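Local coordinates for protein probable arabinosyltransferase B (Mycobacterium tuberculosis H37Rv, PDB 7BVF) that polymerises arabinose into the arabinan of arabinogalactan for the mycobacterial cell wall, working as a membrane-bound arabinosyltransferase, at residues 549-554 with 577-582; 543-548 with 630-635; 384-389 with 706-711; 410-415 with 449-454. All blocks are in the same frame, centred on the assembly; numbering follows the deposited sequence.

Interaction 1: 549-554 with 577-582; sequences CLFTAV and VIFGTM. With CDL (cardiolipin), chain G.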
# COMPACT_ATOMS: atom_id res chain seq x y z
N CYS A 549 19.74 -16.04 12.42
CA CYS A 549 20.92 -16.88 12.52
C CYS A 549 21.90 -16.63 11.38
O CYS A 549 23.12 -16.59 11.59
CB CYS A 549 20.51 -18.35 12.57
SG CYS A 549 19.30 -18.74 13.85
N LEU A 550 21.38 -16.45 10.16
CA LEU A 550 22.26 -16.17 9.03
C LEU A 550 23.05 -14.88 9.25
O LEU A 550 24.24 -14.82 8.92
CB LEU A 550 21.45 -16.08 7.74
CG LEU A 550 22.17 -15.47 6.54
CD1 LEU A 550 23.13 -16.47 5.95
CD2 LEU A 550 21.17 -15.01 5.50
N PHE A 551 22.41 -13.86 9.80
CA PHE A 551 23.09 -12.59 9.98
C PHE A 551 23.97 -12.55 11.22
O PHE A 551 24.88 -11.73 11.28
CB PHE A 551 22.08 -11.44 10.02
CG PHE A 551 21.59 -11.03 8.67
CD1 PHE A 551 22.48 -10.81 7.63
CD2 PHE A 551 20.24 -10.89 8.42
CE1 PHE A 551 22.03 -10.44 6.39
CE2 PHE A 551 19.78 -10.53 7.17
CZ PHE A 551 20.68 -10.30 6.16
N THR A 552 23.72 -13.41 12.21
CA THR A 552 24.60 -13.42 13.37
C THR A 552 25.77 -14.38 13.23
O THR A 552 26.74 -14.25 13.98
CB THR A 552 23.83 -13.77 14.65
OG1 THR A 552 24.72 -13.72 15.76
CG2 THR A 552 23.29 -15.17 14.56
N ALA A 553 25.71 -15.34 12.30
CA ALA A 553 26.87 -16.18 12.07
C ALA A 553 27.94 -15.47 11.25
O ALA A 553 29.13 -15.73 11.43
CB ALA A 553 26.45 -17.47 11.36
N VAL A 554 27.53 -14.55 10.37
CA VAL A 554 28.48 -13.82 9.54
C VAL A 554 29.35 -12.91 10.39
O VAL A 554 30.57 -12.84 10.19
CB VAL A 554 27.72 -13.04 8.46
CG1 VAL A 554 28.64 -12.06 7.77
CG2 VAL A 554 27.10 -13.98 7.45
N VAL A 577 25.17 -20.52 -0.14
CA VAL A 577 23.97 -21.11 -0.70
C VAL A 577 22.74 -20.27 -0.36
O VAL A 577 21.90 -20.00 -1.22
CB VAL A 577 23.81 -22.56 -0.22
CG1 VAL A 577 22.39 -23.04 -0.40
CG2 VAL A 577 24.77 -23.46 -0.97
N ILE A 578 22.64 -19.82 0.89
CA ILE A 578 21.46 -19.06 1.31
C ILE A 578 21.45 -17.68 0.67
O ILE A 578 20.39 -17.19 0.24
CB ILE A 578 21.42 -18.97 2.85
CG1 ILE A 578 21.45 -20.37 3.46
CG2 ILE A 578 20.19 -18.22 3.29
CD1 ILE A 578 21.46 -20.37 4.96
N PHE A 579 22.61 -17.03 0.58
CA PHE A 579 22.66 -15.72 -0.06
C PHE A 579 22.35 -15.82 -1.55
O PHE A 579 21.63 -14.98 -2.10
CB PHE A 579 24.01 -15.07 0.18
CG PHE A 579 24.13 -14.38 1.50
CD1 PHE A 579 23.26 -13.35 1.83
CD2 PHE A 579 25.09 -14.76 2.41
CE1 PHE A 579 23.36 -12.72 3.06
CE2 PHE A 579 25.19 -14.13 3.64
CZ PHE A 579 24.33 -13.11 3.96
N GLY A 580 22.89 -16.84 -2.23
CA GLY A 580 22.56 -17.04 -3.62
C GLY A 580 21.10 -17.39 -3.83
O GLY A 580 20.51 -17.00 -4.85
N THR A 581 20.49 -18.10 -2.89
CA THR A 581 19.06 -18.37 -2.97
C THR A 581 18.26 -17.08 -2.87
O THR A 581 17.34 -16.85 -3.67
CB THR A 581 18.65 -19.35 -1.87
OG1 THR A 581 19.27 -20.62 -2.11
CG2 THR A 581 17.14 -19.52 -1.85
N MET A 582 18.59 -16.23 -1.90
CA MET A 582 17.88 -14.96 -1.77
C MET A 582 18.13 -14.04 -2.96
O MET A 582 17.29 -13.18 -3.25
CB MET A 582 18.29 -14.26 -0.47
CG MET A 582 17.73 -14.90 0.78
SD MET A 582 17.60 -13.73 2.14
CE MET A 582 19.00 -12.66 1.81
C1 CDL G . 36.46 -19.98 2.55
O1 CDL G . 37.57 -20.85 2.63
CA2 CDL G . 36.96 -18.57 2.32
OA2 CDL G . 37.64 -18.09 3.48
PA1 CDL G . 37.70 -16.54 3.72
OA3 CDL G . 37.78 -16.40 5.17
OA4 CDL G . 38.76 -15.94 2.92
OA5 CDL G . 36.36 -16.02 3.07
CA3 CDL G . 36.44 -15.55 1.74
CA4 CDL G . 35.14 -15.63 0.92
OA6 CDL G . 35.38 -15.30 -0.48
CA5 CDL G . 34.58 -14.31 -1.21
OA7 CDL G . 34.51 -13.19 -0.83
C11 CDL G . 33.85 -14.60 -2.49
C12 CDL G . 34.42 -13.72 -3.57
C13 CDL G . 34.04 -14.18 -4.96
C14 CDL G . 32.57 -13.99 -5.13
C15 CDL G . 32.24 -13.67 -6.56
C16 CDL G . 30.90 -12.95 -6.67
CA6 CDL G . 34.06 -14.75 1.51
OA8 CDL G . 34.31 -14.53 2.87
CA7 CDL G . 35.04 -13.39 3.25
OA9 CDL G . 36.19 -13.54 3.53
C31 CDL G . 34.39 -12.06 3.29
C32 CDL G . 32.96 -12.20 2.84
C33 CDL G . 32.42 -10.80 2.65
C34 CDL G . 31.37 -10.39 3.65
C35 CDL G . 30.23 -11.36 3.53
C36 CDL G . 28.89 -10.67 3.61
C37 CDL G . 27.97 -11.19 2.53
C38 CDL G . 27.04 -10.09 2.09
C39 CDL G . 26.27 -9.55 3.27
CB2 CDL G . 35.47 -20.43 1.48
OB2 CDL G . 35.69 -19.76 0.25
PB2 CDL G . 35.18 -20.37 -1.12
OB3 CDL G . 35.45 -21.83 -1.18
OB4 CDL G . 35.69 -19.53 -2.23
OB5 CDL G . 33.62 -20.10 -1.00
CB3 CDL G . 33.24 -18.77 -1.07
CB4 CDL G . 31.89 -18.68 -0.46
OB6 CDL G . 31.09 -19.44 -1.30
CB5 CDL G . 30.75 -18.76 -2.50
OB7 CDL G . 31.65 -18.43 -3.23
C51 CDL G . 29.32 -18.46 -2.84
C52 CDL G . 29.18 -17.28 -3.78
C53 CDL G . 27.72 -16.89 -3.79
C54 CDL G . 27.25 -16.48 -5.17
C55 CDL G . 25.82 -15.93 -5.18
C56 CDL G . 25.63 -14.60 -5.91
C57 CDL G . 25.38 -13.43 -4.95
C58 CDL G . 26.13 -13.52 -3.63
C59 CDL G . 25.77 -12.40 -2.67
C60 CDL G . 24.59 -11.58 -3.18
C61 CDL G . 23.72 -11.00 -2.08
C62 CDL G . 22.25 -11.02 -2.53
C63 CDL G . 21.25 -10.21 -1.70
C64 CDL G . 20.08 -9.71 -2.53
C65 CDL G . 18.82 -9.47 -1.69
C66 CDL G . 17.77 -8.68 -2.47
C67 CDL G . 16.77 -7.91 -1.63
CB6 CDL G . 31.45 -17.25 -0.46
OB8 CDL G . 31.11 -16.76 0.80
CB7 CDL G . 30.02 -15.85 0.86
OB9 CDL G . 29.62 -15.39 -0.16
C71 CDL G . 29.37 -15.45 2.13
C72 CDL G . 28.46 -14.26 1.90
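Leu550 holds CG anti to its backbone N (chi1 166°) and Phe579 holds CG anti to its carbonyl carbon (chi1 -82°), settings that direct the two groups at each other. The Leu550 side chain reaches out of helix 537-559 and lays CD2 over one face of the Phe579 ring, 4.0 Å from CE1 of Phe579. Its other methyl, CD1, lies 3.9 Å from CE2 of the same ring. The same CD2 also meets Ile578 CG2, so Leu550 fits against two consecutive residues of helix 570-584. Phe551 and Val554 come to the ring edge, Phe551 CE1 being 4.2 Å from Phe579 CE1 and Val554 CG2 near CE2. The opposite face of the ring is covered by C37 of a cardiolipin acyl chain. A second chain of that lipid brings C72 to 3.4 Å from Phe579 CD2, and a third puts C55 3.8 Å from Gly580 CA, lying against bare backbone. Phe579 and Gly580 thus belong to a cardiolipin pocket, built here where two predicted transmembrane helices pack with segment axes 12.0 Å apart at 131°. Among the neighbouring helices, Ala553 and Ile578 both rest on Met606 of helix 603-613, and Val577 and Thr581 pack on helix 452-457.

Interaction 2: 543-548 with 630-635; sequences FLITAL and AALFFL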
# COMPACT_ATOMS: atom_id res chain seq x y z
N PHE A 543 10.86 -17.67 8.54
CA PHE A 543 11.82 -16.83 7.84
C PHE A 543 12.63 -15.98 8.80
O PHE A 543 13.83 -15.75 8.57
CB PHE A 543 11.09 -15.94 6.83
CG PHE A 543 11.98 -14.94 6.16
CD1 PHE A 543 12.93 -15.34 5.24
CD2 PHE A 543 11.88 -13.59 6.46
CE1 PHE A 543 13.76 -14.42 4.63
CE2 PHE A 543 12.70 -12.66 5.85
CZ PHE A 543 13.64 -13.08 4.94
N LEU A 544 12.01 -15.50 9.89
CA LEU A 544 12.74 -14.63 10.80
C LEU A 544 13.82 -15.38 11.55
O LEU A 544 14.93 -14.87 11.73
CB LEU A 544 11.76 -13.97 11.78
CG LEU A 544 10.79 -12.94 11.18
CD1 LEU A 544 10.14 -12.13 12.28
CD2 LEU A 544 11.50 -12.04 10.19
N ILE A 545 13.53 -16.61 11.99
CA ILE A 545 14.53 -17.40 12.70
C ILE A 545 15.67 -17.80 11.78
O ILE A 545 16.77 -18.09 12.26
CB ILE A 545 13.89 -18.64 13.34
CG1 ILE A 545 14.74 -19.14 14.51
CG2 ILE A 545 13.70 -19.74 12.32
CD1 ILE A 545 14.78 -18.21 15.68
N THR A 546 15.45 -17.81 10.47
CA THR A 546 16.54 -18.09 9.54
C THR A 546 17.38 -16.85 9.30
O THR A 546 18.62 -16.93 9.29
CB THR A 546 15.98 -18.61 8.22
OG1 THR A 546 15.32 -19.87 8.43
CG2 THR A 546 17.09 -18.79 7.20
N ALA A 547 16.73 -15.70 9.10
CA ALA A 547 17.47 -14.47 8.86
C ALA A 547 18.33 -14.09 10.07
O ALA A 547 19.47 -13.66 9.91
CB ALA A 547 16.51 -13.33 8.52
N LEU A 548 17.80 -14.26 11.28
CA LEU A 548 18.55 -13.91 12.48
C LEU A 548 19.84 -14.71 12.58
O LEU A 548 20.92 -14.15 12.78
CB LEU A 548 17.69 -14.12 13.72
CG LEU A 548 18.40 -14.04 15.07
CD1 LEU A 548 18.74 -12.60 15.42
CD2 LEU A 548 17.54 -14.66 16.16
N ALA A 630 18.57 -11.01 23.82
CA ALA A 630 17.66 -9.88 23.64
C ALA A 630 17.19 -9.77 22.19
O ALA A 630 16.04 -9.41 21.93
CB ALA A 630 18.34 -8.59 24.07
N ALA A 631 18.07 -10.09 21.23
CA ALA A 631 17.65 -10.10 19.84
C ALA A 631 16.60 -11.17 19.58
O ALA A 631 15.64 -10.94 18.83
CB ALA A 631 18.86 -10.30 18.93
N LEU A 632 16.76 -12.34 20.20
CA LEU A 632 15.74 -13.38 20.07
C LEU A 632 14.40 -12.92 20.63
O LEU A 632 13.35 -13.17 20.03
CB LEU A 632 16.20 -14.65 20.78
CG LEU A 632 16.76 -15.78 19.92
CD1 LEU A 632 17.29 -16.88 20.80
CD2 LEU A 632 15.69 -16.31 19.00
N PHE A 633 14.42 -12.26 21.79
CA PHE A 633 13.17 -11.78 22.38
C PHE A 633 12.52 -10.72 21.51
O PHE A 633 11.29 -10.68 21.37
CB PHE A 633 13.43 -11.24 23.78
CG PHE A 633 13.52 -12.30 24.83
CD1 PHE A 633 12.72 -13.42 24.77
CD2 PHE A 633 14.41 -12.17 25.88
CE1 PHE A 633 12.80 -14.39 25.73
CE2 PHE A 633 14.50 -13.14 26.84
CZ PHE A 633 13.69 -14.25 26.77
N PHE A 634 13.32 -9.83 20.91
CA PHE A 634 12.77 -8.84 19.99
C PHE A 634 12.14 -9.50 18.77
O PHE A 634 11.06 -9.09 18.31
CB PHE A 634 13.87 -7.87 19.55
CG PHE A 634 13.41 -6.79 18.64
CD1 PHE A 634 12.87 -5.62 19.14
CD2 PHE A 634 13.53 -6.92 17.27
CE1 PHE A 634 12.45 -4.62 18.30
CE2 PHE A 634 13.10 -5.92 16.42
CZ PHE A 634 12.57 -4.77 16.94
N LEU A 635 12.80 -10.53 18.23
CA LEU A 635 12.24 -11.25 17.09
C LEU A 635 10.91 -11.91 17.45
O LEU A 635 9.97 -11.90 16.66
CB LEU A 635 13.25 -12.29 16.60
CG LEU A 635 12.87 -13.32 15.54
CD1 LEU A 635 14.03 -13.50 14.60
CD2 LEU A 635 12.51 -14.65 16.18
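Leu548 faces the helix segment 630-635 and makes contact with three of its residues. Its CB starts the contact, 3.8 Å from CD1 of Leu635. From there CG stands anti to the backbone N (chi1 169°), carrying the branch across toward the other helix, where the two methyls part. CD1 settles beside CB of Ala631 at 4.2 Å, and CD2 touches CD2 of Leu632 at 3.8 Å. The Leu548 and Leu632 side chains cross at about a right angle, so they meet through their methyl ends rather than along their length.

Leu635, one turn after Ala631, packs against the turn of Leu544. Its CD1 reaches between Leu544 and Leu548, 3.7 Å from CB of Leu544, and also lies against the backbone there, near Leu544 O and Ile545 N. Leu635 CD2 is 4.3 Å from Ile545 CD1. That Ile545 methyl is closer to Leu632, with CD1 3.9 Å from Leu632 CD2, so Leu632 CD2 touches the methyl ends of both Ile545 and Leu548. No hydrogen bond joins the segments; the side-chain contacts are all aliphatic, with one methyl also against backbone. Ala630 packs on Phe676 and Ala679 of helix 668-687, while the side chain of Ala631 is about 5 Å from a bound cardiolipin. With segment axes 11.0 Å apart and running at 155°, this is a leucine-rich antiparallel pair of predicted transmembrane helices, as expected in the multi-helix membrane domain of a GT-C glycosyltransferase.

Interaction 3: 384-389 with 706-711; sequences YWAAAM and PVPIVA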
# COMPACT_ATOMS: atom_id res chain seq x y z
N TYR A 384 21.53 -30.58 17.10
CA TYR A 384 20.58 -31.47 16.45
C TYR A 384 19.15 -31.09 16.79
O TYR A 384 18.27 -31.11 15.91
CB TYR A 384 20.86 -32.92 16.86
CG TYR A 384 21.95 -33.55 16.03
CD1 TYR A 384 21.65 -34.31 14.91
CD2 TYR A 384 23.29 -33.37 16.36
CE1 TYR A 384 22.64 -34.87 14.15
CE2 TYR A 384 24.29 -33.93 15.60
CZ TYR A 384 23.96 -34.68 14.50
OH TYR A 384 24.95 -35.25 13.74
N TRP A 385 18.89 -30.71 18.04
CA TRP A 385 17.54 -30.29 18.40
C TRP A 385 17.15 -29.00 17.69
O TRP A 385 16.00 -28.85 17.27
CB TRP A 385 17.42 -30.15 19.91
CG TRP A 385 17.23 -31.45 20.59
CD1 TRP A 385 18.17 -32.16 21.28
CD2 TRP A 385 16.03 -32.23 20.63
NE1 TRP A 385 17.62 -33.32 21.76
CE2 TRP A 385 16.31 -33.39 21.37
CE3 TRP A 385 14.75 -32.05 20.11
CZ2 TRP A 385 15.35 -34.37 21.61
CZ3 TRP A 385 13.80 -33.02 20.35
CH2 TRP A 385 14.10 -34.16 21.09
N ALA A 386 18.10 -28.08 17.52
CA ALA A 386 17.80 -26.84 16.81
C ALA A 386 17.48 -27.12 15.35
O ALA A 386 16.52 -26.57 14.81
CB ALA A 386 18.98 -25.88 16.91
N ALA A 387 18.27 -27.98 14.70
CA ALA A 387 17.99 -28.33 13.31
C ALA A 387 16.61 -28.97 13.18
O ALA A 387 15.82 -28.59 12.31
CB ALA A 387 19.07 -29.26 12.78
N ALA A 388 16.30 -29.94 14.04
CA ALA A 388 15.01 -30.62 13.98
C ALA A 388 13.86 -29.64 14.15
O ALA A 388 12.90 -29.64 13.37
CB ALA A 388 14.95 -31.71 15.04
N MET A 389 13.94 -28.79 15.18
CA MET A 389 12.83 -27.90 15.49
C MET A 389 12.64 -26.84 14.41
O MET A 389 11.50 -26.50 14.07
CB MET A 389 13.04 -27.27 16.85
CG MET A 389 12.82 -28.25 17.99
SD MET A 389 11.28 -29.15 17.78
CE MET A 389 11.63 -30.63 18.71
N PRO A 706 19.07 -21.33 23.43
CA PRO A 706 17.77 -20.64 23.39
C PRO A 706 16.97 -20.90 22.12
O PRO A 706 15.74 -20.86 22.15
CB PRO A 706 18.17 -19.17 23.52
CG PRO A 706 19.53 -19.10 22.92
CD PRO A 706 20.19 -20.44 23.08
N VAL A 707 17.65 -21.17 21.02
CA VAL A 707 16.99 -21.39 19.73
C VAL A 707 16.19 -22.69 19.75
O VAL A 707 15.03 -22.68 19.30
CB VAL A 707 18.00 -21.39 18.57
CG1 VAL A 707 17.28 -21.52 17.25
CG2 VAL A 707 18.84 -20.13 18.60
N PRO A 708 16.74 -23.82 20.21
CA PRO A 708 15.90 -25.03 20.31
C PRO A 708 14.66 -24.82 21.15
O PRO A 708 13.58 -25.29 20.78
CB PRO A 708 16.84 -26.06 20.93
CG PRO A 708 18.18 -25.61 20.57
CD PRO A 708 18.13 -24.12 20.59
N ILE A 709 14.78 -24.10 22.26
CA ILE A 709 13.65 -23.91 23.16
C ILE A 709 12.59 -23.03 22.51
O ILE A 709 11.39 -23.33 22.58
CB ILE A 709 14.14 -23.32 24.50
CG1 ILE A 709 14.98 -24.36 25.23
CG2 ILE A 709 12.96 -22.87 25.34
CD1 ILE A 709 15.39 -23.95 26.61
N VAL A 710 13.00 -21.94 21.87
CA VAL A 710 12.04 -21.06 21.21
C VAL A 710 11.32 -21.80 20.08
O VAL A 710 10.09 -21.73 19.95
CB VAL A 710 12.73 -19.79 20.69
CG1 VAL A 710 11.79 -19.00 19.82
CG2 VAL A 710 13.19 -18.94 21.86
N ALA A 711 12.07 -22.55 19.27
CA ALA A 711 11.45 -23.26 18.16
C ALA A 711 10.53 -24.38 18.65
O ALA A 711 9.48 -24.62 18.04
CB ALA A 711 12.52 -23.81 17.23
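Met389 and Ala711 touch through their beta carbons, CB to CB at 3.5 Å. The Met389 CG sits beside the backbone N, anti to the carbonyl carbon, and stays near Pro708 O; from SD onward the chain leads away, a bend at chi2 (-48°) swinging SD off the partner helix. The terminal CE comes to the edge of the Trp385 indole, in the plane of the ring, one turn back on the same helix. Trp385 behaves alike: only its CB approaches the other segment, 4.3 Å from CB of Pro708, and the indole leads off.

With the ends of both long side chains leading off the partner helix, small groups fill the interface. The pyrrolidine of Pro708 offers its CG to CB of Ala386 at 3.8 Å, and the CA atoms of Ala386 and Pro708 are only 4.4 Å apart. This is close alanine and proline packing of two helices, one of them, at 706-711, predicted to be transmembrane; the segment axes pass 8.3 Å from each other, running in the same general direction at 32°. Trp385 and Ala388 also pack on helix 278-293. Ala386 and Ala387 rest on helix 603-613, while Pro706 and Val710 lean on helix 622-639.

Interaction 4: 410-415 with 449-454; sequences LGSLVT and LIAVAA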
# COMPACT_ATOMS: atom_id res chain seq x y z
N LEU A 410 13.97 -30.15 -1.54
CA LEU A 410 14.73 -31.39 -1.50
C LEU A 410 15.69 -31.51 -2.67
O LEU A 410 16.82 -31.99 -2.51
CB LEU A 410 13.78 -32.59 -1.49
CG LEU A 410 14.37 -33.96 -1.83
CD1 LEU A 410 15.30 -34.42 -0.73
CD2 LEU A 410 13.28 -34.97 -2.07
N GLY A 411 15.26 -31.09 -3.86
CA GLY A 411 16.16 -31.05 -5.00
C GLY A 411 17.28 -30.04 -4.85
O GLY A 411 18.33 -30.20 -5.47
N SER A 412 17.07 -29.00 -4.04
CA SER A 412 18.12 -28.03 -3.75
C SER A 412 19.10 -28.51 -2.69
O SER A 412 20.17 -27.92 -2.55
CB SER A 412 17.50 -26.71 -3.30
OG SER A 412 18.50 -25.79 -2.94
N LEU A 413 18.75 -29.55 -1.93
CA LEU A 413 19.63 -30.13 -0.94
C LEU A 413 20.40 -31.33 -1.47
O LEU A 413 21.56 -31.53 -1.10
CB LEU A 413 18.83 -30.55 0.30
CG LEU A 413 19.59 -31.06 1.52
CD1 LEU A 413 20.25 -29.92 2.26
CD2 LEU A 413 18.64 -31.80 2.42
N VAL A 414 19.77 -32.13 -2.34
CA VAL A 414 20.48 -33.23 -2.97
C VAL A 414 21.63 -32.71 -3.83
O VAL A 414 22.69 -33.34 -3.90
CB VAL A 414 19.50 -34.09 -3.79
CG1 VAL A 414 20.24 -35.16 -4.56
CG2 VAL A 414 18.48 -34.72 -2.88
N THR A 415 21.46 -31.55 -4.46
CA THR A 415 22.54 -30.97 -5.25
C THR A 415 23.72 -30.58 -4.38
O THR A 415 24.88 -30.90 -4.69
CB THR A 415 22.02 -29.75 -6.02
OG1 THR A 415 20.84 -30.11 -6.75
CG2 THR A 415 23.07 -29.24 -6.98
N LEU A 449 14.57 -21.88 -9.51
CA LEU A 449 15.89 -21.40 -9.90
C LEU A 449 16.83 -21.35 -8.70
O LEU A 449 17.50 -20.35 -8.44
CB LEU A 449 15.76 -20.03 -10.56
CG LEU A 449 16.94 -19.45 -11.34
CD1 LEU A 449 17.35 -20.38 -12.46
CD2 LEU A 449 16.58 -18.08 -11.89
N ILE A 450 16.87 -22.45 -7.96
CA ILE A 450 17.81 -22.68 -6.89
C ILE A 450 18.32 -24.10 -7.06
O ILE A 450 17.76 -24.89 -7.82
CB ILE A 450 17.20 -22.47 -5.48
CG1 ILE A 450 16.09 -23.48 -5.22
CG2 ILE A 450 16.67 -21.05 -5.34
CD1 ILE A 450 15.38 -23.26 -3.91
N ALA A 451 19.39 -24.42 -6.35
CA ALA A 451 20.39 -25.44 -6.63
C ALA A 451 21.30 -24.98 -7.75
O ALA A 451 22.39 -25.52 -7.89
CB ALA A 451 19.79 -26.82 -6.98
N VAL A 452 20.95 -23.92 -8.47
CA VAL A 452 21.97 -23.19 -9.22
C VAL A 452 22.86 -22.43 -8.25
O VAL A 452 24.08 -22.31 -8.45
CB VAL A 452 21.32 -22.26 -10.25
CG1 VAL A 452 22.38 -21.46 -10.99
CG2 VAL A 452 20.50 -23.07 -11.23
N ALA A 453 22.28 -21.93 -7.16
CA ALA A 453 23.08 -21.39 -6.07
C ALA A 453 23.98 -22.46 -5.47
O ALA A 453 25.14 -22.19 -5.12
CB ALA A 453 22.18 -20.80 -4.99
N ALA A 454 23.48 -23.69 -5.36
CA ALA A 454 24.29 -24.78 -4.81
C ALA A 454 25.38 -25.21 -5.78
O ALA A 454 26.43 -25.70 -5.36
CB ALA A 454 23.40 -25.96 -4.44
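Thr415 and Ala451 form the centre of this contact, with OG1 of Thr415 3.5 Å from CB of Ala451. The Thr415 methyl CG2 leans further along, to CB of Ala454 at 4.2 Å. Ser412 fills the other end, its CB 4.0 Å from CG1 of Ile450. Its OG lies 3.8 Å from the Ala451 N, and no hydrogen bond crosses between the segments.

Behind this shell, Thr415 OG1 donates to the carbonyl O of Gly411 one turn back (2.8 Å), nearly in line with the C=O bond at 170°. That bond satisfies a buried hydroxyl within its own helix and fixes the rotation that turns CG2 toward the alanines. Across the contact, Ile450 has CG1 between its backbone N and carbonyl carbon (chi1 64°), facing Ser412, and Ala451 occupies the N-cap position of helix 452-457. Further out, Ile450 and Ala453 pack on Thr581 of helix 570-584, and Leu413 lies on Leu364 of helix 353-369. Small residues let helix 405-425 approach a non-helical break before helix 452-457, next to the decaprenyl-phosphate pocket to which Val452 belongs.

Interactions 1 and 2 share helix 537-559, their centres 13 Å apart, so this helix packs on 622-639 with one segment and on 570-584 with the next. Interaction 2 continues into interaction 3, also 13 Å away, where Leu632 touches Pro706 and Val707. Interaction 4 touches interaction 1 through Ala453 and Ile450 against Gly580 and Thr581. Along the chain, interaction 4 closes before interaction 1 opens, interaction 1 falls within the span of interaction 2, and interaction 3 spans all three. Helix 706-727 is thereby brought back against helix 381-395. Interaction 1 holds residues of a cardiolipin pocket, and interaction 4 holds Val452 of the decaprenyl-phosphate pocket.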